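RV0130 (Mycobacterium tuberculosis, PDB 2C2I) probably catalyses the reversible hydration of trans-2-enoyl-CoA to (3R)-3-hydroxyacyl-CoA as a homodimer with a hotdog fold. Local coordinates at the interface of chains A and B. Numbering follows the deposited sequence. Chains: chain A/B, RV0130.

The interface of chains A and B. Residues chain A 67-68, 70-71, 88, 91; chain B 38, 40, 64.
B:Phe64 pushes its ring into chain A between A:Asn88 and the end of helix 63-68 and start of helix 70-75, a worked example of an aromatic side chain keying one subunit of a dimer into the other. CG anti to the carbonyl carbon, beside the backbone N (chi1 -78°), sends the ring off its helix toward chain A. Its two faces meet unlike walls. On one face the amide nitrogen ND2 of A:Asn88 stands 3.1 Å above the ring plane, over its centre; the amide and ring planes are 56° apart, so the group is tilted rather than stacked. The extended A:Asn88 side chain carries this nitrogen over the ring, and a water links ND2, at 3.2 Å, to the backbone N of B:Phe64, at 3.0 Å. The opposite face meets the backbone of A:Leu67 and A:Ala68 near its rim. At the edge, in plane, comes CG of A:Pro71, while its CD lies 3.6 Å from CE2 of B:Phe64. CG of A:Leu67 packs 3.6 Å from CE1 of B:Phe64, the two side chains crossing at about a right angle, and A:Leu91 CD2 adds a looser contact there. A:Pro71 also turns CB toward the carboxylate OD2 of B:Asp40, 3.7 Å away, so an apolar ring borders a probable catalytic residue. Beside it, the A:Ala68 methyl touches CB of B:Phe64 and CG2 of B:Thr38, and two waters join A:Ala68 O to the hydroxyl and carbonyl of B:Thr38. The patch is one of two symmetry-related copies in the hotdog homodimer, where helices 63-68 of both chains meet beside strand 86-91, so A:Asn88, which probably binds substrate in the partner's site, and the likely catalytic B:Asp40 both belong to it.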
loop_
_atom_site.group_PDB
_atom_site.type_symbol
_atom_site.label_atom_id
_atom_site.label_comp_id
_atom_site.label_asym_id
_atom_site.label_seq_id
_atom_site.Cartn_x
_atom_site.Cartn_y
_atom_site.Cartn_z
ATOM N N LEU A 67 1.793 -0.741 5.570
ATOM C CA LEU A 67 2.083 0.479 4.794
ATOM C C LEU A 67 0.873 1.412 4.818
ATOM O O LEU A 67 1.024 2.606 5.017
ATOM C CB LEU A 67 2.461 0.130 3.340
ATOM C CG LEU A 67 2.651 1.337 2.398
ATOM C CD1 LEU A 67 3.817 2.207 2.854
ATOM C CD2 LEU A 67 2.867 0.850 0.963
ATOM N N ALA A 68 -0.322 0.848 4.616
ATOM C CA ALA A 68 -1.587 1.596 4.588
ATOM C C ALA A 68 -2.040 2.123 5.955
ATOM O O ALA A 68 -3.018 2.877 6.037
ATOM C CB ALA A 68 -2.697 0.737 3.940
ATOM N N LEU A 70 -0.192 4.221 7.407
ATOM C CA LEU A 70 0.470 5.532 7.476
ATOM C C LEU A 70 -0.483 6.711 7.717
ATOM O O LEU A 70 -0.218 7.555 8.584
ATOM C CB LEU A 70 1.391 5.776 6.258
ATOM C CG LEU A 70 2.885 5.559 6.487
ATOM C CD1 LEU A 70 3.153 4.163 7.112
ATOM C CD2 LEU A 70 3.630 5.783 5.155
ATOM N N PRO A 71 -1.579 6.805 6.939
ATOM C CA PRO A 71 -2.549 7.880 7.217
ATOM C C PRO A 71 -3.089 7.926 8.660
ATOM O O PRO A 71 -3.059 8.991 9.287
ATOM C CB PRO A 71 -3.666 7.622 6.187
ATOM C CG PRO A 71 -2.903 6.940 5.007
ATOM C CD PRO A 71 -1.942 6.028 5.731
ATOM N N ASN A 88 -3.191 10.504 -1.525
ATOM C CA ASN A 88 -1.938 9.773 -1.652
ATOM C C ASN A 88 -1.433 9.921 -3.096
ATOM O O ASN A 88 -2.094 9.483 -4.037
ATOM C CB ASN A 88 -2.234 8.317 -1.260
ATOM C CG ASN A 88 -1.027 7.416 -1.308
ATOM O OD1 ASN A 88 0.070 7.792 -1.764
ATOM N ND2 ASN A 88 -1.229 6.174 -0.830
ATOM N N LEU A 91 4.792 6.910 -3.543
ATOM C CA LEU A 91 5.840 6.462 -2.614
ATOM C C LEU A 91 7.142 6.491 -3.396
ATOM O O LEU A 91 7.146 6.213 -4.588
ATOM C CB LEU A 91 5.575 5.012 -2.184
ATOM C CG LEU A 91 4.184 4.804 -1.555
ATOM C CD1 LEU A 91 3.730 3.398 -1.743
ATOM C CD2 LEU A 91 4.232 5.226 -0.082
ATOM N N THR B 38 -7.818 -0.363 7.881
ATOM C CA THR B 38 -6.615 0.481 8.004
ATOM C C THR B 38 -6.783 1.755 8.838
ATOM O O THR B 38 -5.791 2.416 9.168
ATOM C CB THR B 38 -6.114 0.895 6.609
ATOM O OG1 THR B 38 -7.117 1.719 5.996
ATOM C CG2 THR B 38 -5.849 -0.332 5.734
ATOM N N ASP B 40 -8.297 4.487 7.810
ATOM C CA ASP B 40 -8.452 5.696 6.986
ATOM C C ASP B 40 -9.903 5.814 6.534
ATOM O O ASP B 40 -10.317 5.177 5.540
ATOM C CB ASP B 40 -7.454 5.690 5.801
ATOM C CG ASP B 40 -7.528 6.962 4.944
ATOM O OD1 ASP B 40 -8.453 7.772 5.102
ATOM O OD2 ASP B 40 -6.644 7.162 4.104
ATOM N N PHE B 64 -3.653 3.614 -1.454
ATOM C CA PHE B 64 -3.056 2.426 -0.846
ATOM C C PHE B 64 -3.887 1.158 -1.130
ATOM O O PHE B 64 -3.354 0.044 -1.098
ATOM C CB PHE B 64 -2.874 2.591 0.664
ATOM C CG PHE B 64 -1.684 3.444 1.058
ATOM C CD1 PHE B 64 -0.408 3.164 0.559
ATOM C CD2 PHE B 64 -1.860 4.493 1.955
ATOM C CE1 PHE B 64 0.707 3.937 0.950
ATOM C CE2 PHE B 64 -0.758 5.295 2.357
ATOM C CZ PHE B 64 0.511 5.009 1.850
HETATM O O HOH W 1 -4.181 6.019 0.311
HETATM O O HOH W 2 -4.405 4.517 7.689
HETATM O O HOH W 3 -5.317 3.150 4.355
#